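Local coordinates for protein cypemycin cysteine dehydrogenase (decarboxylating) (Streptomyces sp, PDB 6JDD) that catalyses the oxidative decarboxylation of the C-terminal cysteine of a precursor peptide during biosynthesis of the linaridin cypemycin, as a flavin-containing homo-oligomeric enzyme, at residues E10-V15 and E88-F93; V39-V44 and N62-V67. One frame throughout, in Å; residues are numbered along the deposited sequence.

Contacts 1 and 2 lie in one six-stranded parallel sheet, their centres 9 Å apart. Strands 10-15 and 39-44 are direct neighbours, with 90-95 flanking the first and 65-67, the outermost strand on that side, flanking the second; along the chain, contact 2 is nested inside the loop closed by contact 1. Side chains join them both by polar bonds and by packing: Ser43 OG is 2.6 Å from His14 ND1 and 2.8 Å from His12 NE2, both probable hydrogen bonds, and Trp66 CZ2 packs 3.6 Å from His12 CE1. Bound FAD lies near the C-terminal ends of strands 10-15 and 39-44, with nearest atoms about 6 Å from the His14 side chain; the Val44 side chain is about 8 Å from a bound FAD.

Contact 1: E10-V15 and E88-F93; sequences ELHVHV and ECFLVF
His12 and Phe90 meet on the face of the sheet that also carries His14 and Val92. The ring planes are inclined at 30° and slid so far apart that they barely overlap, with centroids 5.7 Å apart. The closer touch is made by CB of His12, which meets Phe90 CD2 at 3.7 Å. CG of His12 stands anti to the backbone N (chi1 -177°), whereas CG of Phe90 lies beside its own N, and the two side chains cross obliquely. His14 and Val92 instead run side by side, pointing the same way, with CD2 of the His14 imidazole 4.1 Å from Val92 CG1. Helix 111-118 packs on this face, Met115 touching both His12 and Phe90.

The other face is apolar: Leu11, Val13, Cys89, Leu91 and Phe93 meet there. Cys89 SG comes 3.6 Å from Leu11 CB, and Val13 CG1 reaches Phe93 CB at 4.0 Å while lying at the edge of the phenyl ring. Helix 172-185 lies against this side through Leu172, Leu176 and Ala179.

Parallel pairing joins the backbones: Leu91 N bonds to His12 O and His14 N to Leu91 O, each at 2.9 Å, the second nearly straight at 171°. Within this buried interior the imidazoles have polar partners beyond the pair of strands: His12 ND1 bonds to Ser84 OG, while His12 NE2 and His14 ND1 both bond to Ser43 OG. These bonds would restrain the rotation of both rings about CB-CG and give the buried nitrogens polar partners.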
ATOM      1  N   GLU A  10      19.826  29.060 -25.816  1.00 53.14           N
ATOM      2  CA  GLU A  10      19.315  27.995 -24.931  1.00 51.87           C
ATOM      3  C   GLU A  10      20.159  26.734 -25.083  1.00 54.65           C
ATOM      4  O   GLU A  10      20.584  26.473 -26.189  1.00 58.36           O
ATOM      5  CB  GLU A  10      17.899  27.703 -25.421  1.00 54.61           C
ATOM      6  CG  GLU A  10      17.067  26.817 -24.531  1.00 60.75           C
ATOM      7  CD  GLU A  10      15.595  26.967 -24.839  1.00 52.67           C
ATOM      8  OE1 GLU A  10      15.215  28.042 -25.247  1.00 50.65           O
ATOM      9  OE2 GLU A  10      14.851  26.023 -24.665  1.00 76.19           O
ATOM     10  N   LEU A  11      20.488  26.066 -23.979  1.00 50.51           N
ATOM     11  CA  LEU A  11      21.091  24.720 -24.079  1.00 50.30           C
ATOM     12  C   LEU A  11      20.345  23.740 -23.172  1.00 49.40           C
ATOM     13  O   LEU A  11      19.445  24.127 -22.509  1.00 46.28           O
ATOM     14  CB  LEU A  11      22.584  24.809 -23.768  1.00 44.87           C
ATOM     15  CG  LEU A  11      22.970  25.425 -22.441  1.00 48.55           C
ATOM     16  CD1 LEU A  11      22.749  24.446 -21.305  1.00 55.91           C
ATOM     17  CD2 LEU A  11      24.423  25.840 -22.513  1.00 50.52           C
ATOM     18  N   HIS A  12      20.703  22.475 -23.255  1.00 45.04           N
ATOM     19  CA  HIS A  12      20.121  21.363 -22.489  1.00 38.51           C
ATOM     20  C   HIS A  12      21.239  20.626 -21.780  1.00 42.26           C
ATOM     21  O   HIS A  12      22.263  20.357 -22.425  1.00 44.06           O
ATOM     22  CB  HIS A  12      19.400  20.387 -23.404  1.00 39.95           C
ATOM     23  CG  HIS A  12      18.746  19.308 -22.623  1.00 40.33           C
ATOM     24  ND1 HIS A  12      17.406  19.313 -22.360  1.00 44.02           N
ATOM     25  CD2 HIS A  12      19.251  18.224 -22.013  1.00 39.41           C
ATOM     26  CE1 HIS A  12      17.114  18.258 -21.636  1.00 39.22           C
ATOM     27  NE2 HIS A  12      18.217  17.598 -21.385  1.00 40.46           N
ATOM     28  N   VAL A  13      21.029  20.337 -20.502  1.00 41.43           N
ATOM     29  CA  VAL A  13      21.980  19.571 -19.667  1.00 41.12           C
ATOM     30  C   VAL A  13      21.299  18.254 -19.326  1.00 41.82           C
ATOM     31  O   VAL A  13      20.205  18.265 -18.817  1.00 42.20           O
ATOM     32  CB  VAL A  13      22.446  20.335 -18.419  1.00 41.31           C
ATOM     33  CG1 VAL A  13      23.346  19.462 -17.595  1.00 39.68           C
ATOM     34  CG2 VAL A  13      23.174  21.623 -18.765  1.00 43.54           C
ATOM     35  N   HIS A  14      21.944  17.152 -19.670  1.00 40.06           N
ATOM     36  CA  HIS A  14      21.486  15.785 -19.347  1.00 39.78           C
ATOM     37  C   HIS A  14      22.390  15.229 -18.258  1.00 37.86           C
ATOM     38  O   HIS A  14      23.617  15.122 -18.486  1.00 36.24           O
ATOM     39  CB  HIS A  14      21.466  14.920 -20.602  1.00 37.61           C
ATOM     40  CG  HIS A  14      20.995  13.532 -20.345  1.00 41.01           C
ATOM     41  ND1 HIS A  14      19.766  13.272 -19.764  1.00 42.52           N
ATOM     42  CD2 HIS A  14      21.591  12.339 -20.534  1.00 40.29           C
ATOM     43  CE1 HIS A  14      19.630  11.967 -19.627  1.00 40.63           C
ATOM     44  NE2 HIS A  14      20.748  11.372 -20.063  1.00 37.27           N
ATOM     45  N   VAL A  15      21.800  14.980 -17.096  1.00 33.23           N
ATOM     46  CA  VAL A  15      22.537  14.612 -15.855  1.00 35.71           C
ATOM     47  C   VAL A  15      22.372  13.116 -15.633  1.00 35.75           C
ATOM     48  O   VAL A  15      21.216  12.654 -15.601  1.00 36.73           O
ATOM     49  CB  VAL A  15      22.014  15.407 -14.649  1.00 36.08           C
ATOM     50  CG1 VAL A  15      22.864  15.166 -13.394  1.00 34.45           C
ATOM     51  CG2 VAL A  15      21.894  16.891 -14.977  1.00 33.15           C
ATOM     52  N   GLU A  88      20.381  24.700 -28.349  1.00 47.21           N
ATOM     53  CA  GLU A  88      21.337  24.760 -29.476  1.00 53.10           C
ATOM     54  C   GLU A  88      22.547  23.866 -29.199  1.00 52.45           C
ATOM     55  O   GLU A  88      23.381  23.670 -30.099  1.00 57.53           O
ATOM     56  CB  GLU A  88      21.782  26.208 -29.681  1.00 51.45           C
ATOM     57  CG  GLU A  88      20.648  27.080 -30.201  1.00 57.63           C
ATOM     58  CD  GLU A  88      21.030  28.539 -30.328  1.00 73.15           C
ATOM     59  OE1 GLU A  88      22.041  28.766 -30.997  1.00 73.44           O
ATOM     60  OE2 GLU A  88      20.346  29.418 -29.726  1.00 64.08           O
ATOM     61  N   CYS A  89      22.693  23.366 -27.986  1.00 49.95           N
ATOM     62  CA  CYS A  89      23.659  22.274 -27.739  1.00 49.65           C
ATOM     63  C   CYS A  89      23.147  21.390 -26.602  1.00 46.98           C
ATOM     64  O   CYS A  89      22.156  21.737 -25.970  1.00 47.48           O
ATOM     65  CB  CYS A  89      25.042  22.854 -27.502  1.00 48.55           C
ATOM     66  SG  CYS A  89      25.240  23.553 -25.848  1.00 56.01           S
ATOM     67  N   PHE A  90      23.789  20.249 -26.415  1.00 43.34           N
ATOM     68  CA  PHE A  90      23.409  19.209 -25.433  1.00 43.01           C
ATOM     69  C   PHE A  90      24.665  18.778 -24.693  1.00 42.24           C
ATOM     70  O   PHE A  90      25.614  18.372 -25.333  1.00 46.53           O
ATOM     71  CB  PHE A  90      22.759  18.020 -26.128  1.00 39.20           C
ATOM     72  CG  PHE A  90      21.435  18.339 -26.749  1.00 41.99           C
ATOM     73  CD1 PHE A  90      21.359  18.983 -27.965  1.00 44.52           C
ATOM     74  CD2 PHE A  90      20.264  18.035 -26.085  1.00 43.21           C
ATOM     75  CE1 PHE A  90      20.132  19.290 -28.526  1.00 44.63           C
ATOM     76  CE2 PHE A  90      19.036  18.321 -26.661  1.00 43.17           C
ATOM     77  CZ  PHE A  90      18.972  18.953 -27.876  1.00 40.98           C
ATOM     78  N   LEU A  91      24.678  18.974 -23.385  1.00 43.96           N
ATOM     79  CA  LEU A  91      25.846  18.639 -22.542  1.00 42.72           C
ATOM     80  C   LEU A  91      25.416  17.475 -21.661  1.00 44.13           C
ATOM     81  O   LEU A  91      24.458  17.636 -20.934  1.00 48.90           O
ATOM     82  CB  LEU A  91      26.300  19.845 -21.707  1.00 39.35           C
ATOM     83  CG  LEU A  91      26.374  21.173 -22.454  1.00 47.14           C
ATOM     84  CD1 LEU A  91      26.624  22.331 -21.494  1.00 54.57           C
ATOM     85  CD2 LEU A  91      27.459  21.146 -23.528  1.00 48.42           C
ATOM     86  N   VAL A  92      26.102  16.348 -21.751  1.00 39.19           N
ATOM     87  CA  VAL A  92      25.904  15.206 -20.826  1.00 37.86           C
ATOM     88  C   VAL A  92      26.888  15.372 -19.662  1.00 41.16           C
ATOM     89  O   VAL A  92      28.069  15.162 -19.834  1.00 41.42           O
ATOM     90  CB  VAL A  92      26.039  13.871 -21.572  1.00 38.68           C
ATOM     91  CG1 VAL A  92      25.631  12.701 -20.694  1.00 39.40           C
ATOM     92  CG2 VAL A  92      25.210  13.876 -22.852  1.00 35.39           C
ATOM     93  N   PHE A  93      26.370  15.797 -18.520  1.00 44.38           N
ATOM     94  CA  PHE A  93      27.146  16.442 -17.438  1.00 43.52           C
ATOM     95  C   PHE A  93      26.573  16.015 -16.100  1.00 44.27           C
ATOM     96  O   PHE A  93      25.496  16.474 -15.740  1.00 47.40           O
ATOM     97  CB  PHE A  93      27.071  17.963 -17.585  1.00 41.79           C
ATOM     98  CG  PHE A  93      27.922  18.719 -16.600  1.00 44.31           C
ATOM     99  CD1 PHE A  93      29.302  18.642 -16.658  1.00 46.15           C
ATOM    100  CD2 PHE A  93      27.341  19.492 -15.619  1.00 47.28           C
ATOM    101  CE1 PHE A  93      30.091  19.319 -15.747  1.00 54.57           C
ATOM    102  CE2 PHE A  93      28.135  20.172 -14.713  1.00 50.20           C
ATOM    103  CZ  PHE A  93      29.509  20.088 -14.773  1.00 52.42           C
TER

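Contact 2: V39-V44 and N62-V67; sequences VVNVSV and NGKVWV
Ser43 sets its CB over one face of the Trp66 indole, 3.5 Å from the centroid of the six-membered ring and only 9° off the ring normal, a CH-pi contact. The Trp66 CG sits between backbone N and carbonyl carbon (chi1 41°), and the ring folds back over strand 39-44; Val42 O lies above the same face, nearest CD1 of the five-membered ring. Ser43 OG is engaged elsewhere, with His12 and His14.

Two asparagines supply side-chain hydrogen bonds where regular pairing has not yet begun. OD1 of Asn62 accepts Val40 N at 2.9 Å, the donor standing above the amide plane, while ND2 of Asn62 bonds to Leu38 O. From the opposite segment, Asn41 OD1 takes Lys64 N at 2.9 Å in its carbonyl plane, on a lone pair. Gly63 passes beside Asn41 OD1, and its N makes a weak bond to Val40 O.

Strands 39-44 and 65-67 are the two parallel strands of a beta-alpha-beta unit, connected by helix 54-60.

Regular main-chain bonds follow from Lys64 O onward. Val42 N reaches Lys64 O at 2.9 Å, Trp66 N reaches Val42 O at 3.0 Å, and Val44 N bonds to Trp66 O.

Apolar packing falls on the other face, where Val42 CB lies 4.2 Å from Val65 CG2. Leu57 of the connecting helix touches Val42 and Val44, and Val54 touches Val65 and Val67.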
ATOM      1  N   VAL A  39      18.795  30.395 -21.435  1.00 49.25           N
ATOM      2  CA  VAL A  39      17.764  29.419 -20.985  1.00 54.45           C
ATOM      3  C   VAL A  39      18.406  28.030 -20.862  1.00 55.48           C
ATOM      4  O   VAL A  39      18.918  27.524 -21.863  1.00 50.42           O
ATOM      5  CB  VAL A  39      16.547  29.409 -21.926  1.00 51.93           C
ATOM      6  CG1 VAL A  39      15.559  28.302 -21.590  1.00 53.58           C
ATOM      7  CG2 VAL A  39      15.841  30.733 -21.902  1.00 42.83           C
ATOM      8  N   VAL A  40      18.351  27.434 -19.674  1.00 51.74           N
ATOM      9  CA  VAL A  40      18.986  26.129 -19.362  1.00 43.38           C
ATOM     10  C   VAL A  40      17.868  25.123 -19.105  1.00 46.28           C
ATOM     11  O   VAL A  40      17.148  25.265 -18.121  1.00 43.37           O
ATOM     12  CB  VAL A  40      19.919  26.262 -18.153  1.00 41.01           C
ATOM     13  CG1 VAL A  40      20.597  24.954 -17.776  1.00 44.18           C
ATOM     14  CG2 VAL A  40      20.951  27.325 -18.366  1.00 47.58           C
ATOM     15  N   ASN A  41      17.730  24.153 -19.987  1.00 48.46           N
ATOM     16  CA  ASN A  41      16.860  22.969 -19.794  1.00 46.65           C
ATOM     17  C   ASN A  41      17.679  21.845 -19.159  1.00 44.70           C
ATOM     18  O   ASN A  41      18.881  21.776 -19.383  1.00 44.34           O
ATOM     19  CB  ASN A  41      16.226  22.506 -21.105  1.00 46.75           C
ATOM     20  CG  ASN A  41      15.556  23.636 -21.850  1.00 48.78           C
ATOM     21  OD1 ASN A  41      14.519  24.146 -21.434  1.00 47.90           O
ATOM     22  ND2 ASN A  41      16.143  24.017 -22.970  1.00 46.14           N
ATOM     23  N   VAL A  42      17.032  20.998 -18.379  1.00 41.06           N
ATOM     24  CA  VAL A  42      17.735  19.912 -17.657  1.00 40.78           C
ATOM     25  C   VAL A  42      16.884  18.645 -17.667  1.00 42.00           C
ATOM     26  O   VAL A  42      15.676  18.705 -17.374  1.00 43.67           O
ATOM     27  CB  VAL A  42      18.079  20.326 -16.219  1.00 39.79           C
ATOM     28  CG1 VAL A  42      18.914  19.258 -15.539  1.00 42.09           C
ATOM     29  CG2 VAL A  42      18.800  21.659 -16.157  1.00 36.92           C
ATOM     30  N   SER A  43      17.518  17.544 -18.019  1.00 40.70           N
ATOM     31  CA  SER A  43      16.954  16.175 -17.898  1.00 42.39           C
ATOM     32  C   SER A  43      17.796  15.415 -16.871  1.00 36.12           C
ATOM     33  O   SER A  43      18.987  15.659 -16.762  1.00 37.04           O
ATOM     34  CB  SER A  43      16.866  15.459 -19.240  1.00 41.30           C
ATOM     35  OG  SER A  43      18.137  15.294 -19.856  1.00 38.39           O
ATOM     36  N   VAL A  44      17.177  14.556 -16.100  1.00 36.56           N
ATOM     37  CA  VAL A  44      17.886  13.863 -15.000  1.00 36.93           C
ATOM     38  C   VAL A  44      17.476  12.394 -15.042  1.00 36.22           C
ATOM     39  O   VAL A  44      16.301  12.104 -15.021  1.00 41.27           O
ATOM     40  CB  VAL A  44      17.525  14.496 -13.645  1.00 36.46           C
ATOM     41  CG1 VAL A  44      18.265  13.827 -12.518  1.00 32.49           C
ATOM     42  CG2 VAL A  44      17.770  15.984 -13.610  1.00 39.65           C
ATOM     43  N   ASN A  62      16.123  27.775 -15.389  1.00 50.85           N
ATOM     44  CA  ASN A  62      15.042  28.638 -15.910  1.00 49.14           C
ATOM     45  C   ASN A  62      14.300  27.966 -17.065  1.00 49.05           C
ATOM     46  O   ASN A  62      13.306  28.499 -17.481  1.00 49.70           O
ATOM     47  CB  ASN A  62      15.597  29.989 -16.330  1.00 52.60           C
ATOM     48  CG  ASN A  62      16.755  29.886 -17.283  1.00 52.05           C
ATOM     49  OD1 ASN A  62      17.487  28.920 -17.297  1.00 52.53           O
ATOM     50  ND2 ASN A  62      16.930  30.899 -18.082  1.00 53.25           N
ATOM     51  N   GLY A  63      14.797  26.848 -17.584  1.00 50.60           N
ATOM     52  CA  GLY A  63      14.148  26.124 -18.699  1.00 50.75           C
ATOM     53  C   GLY A  63      13.297  24.986 -18.183  1.00 45.38           C
ATOM     54  O   GLY A  63      13.025  24.997 -17.027  1.00 57.94           O
ATOM     55  N   LYS A  64      12.928  24.016 -19.013  1.00 45.72           N
ATOM     56  CA  LYS A  64      12.147  22.827 -18.580  1.00 48.15           C
ATOM     57  C   LYS A  64      13.052  21.860 -17.832  1.00 46.22           C
ATOM     58  O   LYS A  64      14.257  21.748 -18.191  1.00 45.76           O
ATOM     59  CB  LYS A  64      11.516  22.151 -19.789  1.00 49.32           C
ATOM     60  CG  LYS A  64      10.463  23.007 -20.484  1.00 72.69           C
ATOM     61  CD  LYS A  64       9.586  23.828 -19.506  1.00 81.34           C
ATOM     62  CE  LYS A  64       8.184  24.138 -20.011  1.00 90.60           C
ATOM     63  NZ  LYS A  64       8.204  24.854 -21.313  1.00 83.16           N
ATOM     64  N   VAL A  65      12.504  21.227 -16.808  1.00 41.92           N
ATOM     65  CA  VAL A  65      13.265  20.217 -16.038  1.00 42.62           C
ATOM     66  C   VAL A  65      12.410  18.967 -16.017  1.00 45.84           C
ATOM     67  O   VAL A  65      11.225  19.078 -15.792  1.00 48.22           O
ATOM     68  CB  VAL A  65      13.637  20.701 -14.626  1.00 41.83           C
ATOM     69  CG1 VAL A  65      14.353  19.622 -13.835  1.00 46.45           C
ATOM     70  CG2 VAL A  65      14.506  21.932 -14.665  1.00 44.33           C
ATOM     71  N   TRP A  66      12.999  17.831 -16.333  1.00 45.06           N
ATOM     72  CA  TRP A  66      12.253  16.554 -16.374  1.00 38.07           C
ATOM     73  C   TRP A  66      13.139  15.357 -16.037  1.00 41.87           C
ATOM     74  O   TRP A  66      14.368  15.390 -16.243  1.00 46.57           O
ATOM     75  CB  TRP A  66      11.547  16.356 -17.697  1.00 39.14           C
ATOM     76  CG  TRP A  66      12.303  16.740 -18.927  1.00 45.98           C
ATOM     77  CD1 TRP A  66      12.358  17.983 -19.478  1.00 45.49           C
ATOM     78  CD2 TRP A  66      13.023  15.877 -19.821  1.00 47.23           C
ATOM     79  NE1 TRP A  66      13.071  17.963 -20.635  1.00 46.45           N
ATOM     80  CE2 TRP A  66      13.482  16.684 -20.878  1.00 43.87           C
ATOM     81  CE3 TRP A  66      13.323  14.507 -19.835  1.00 46.23           C
ATOM     82  CZ2 TRP A  66      14.230  16.179 -21.933  1.00 41.81           C
ATOM     83  CZ3 TRP A  66      14.049  14.002 -20.884  1.00 42.54           C
ATOM     84  CH2 TRP A  66      14.502  14.833 -21.909  1.00 39.38           C
ATOM     85  N   VAL A  67      12.500  14.343 -15.486  1.00 41.72           N
ATOM     86  CA  VAL A  67      13.138  13.038 -15.245  1.00 42.90           C
ATOM     87  C   VAL A  67      13.117  12.275 -16.561  1.00 45.80           C
ATOM     88  O   VAL A  67      12.093  12.336 -17.277  1.00 41.76           O
ATOM     89  CB  VAL A  67      12.453  12.288 -14.106  1.00 44.99           C
ATOM     90  CG1 VAL A  67      13.053  10.903 -13.971  1.00 42.82           C
ATOM     91  CG2 VAL A  67      12.590  13.073 -12.806  1.00 38.60           C
TER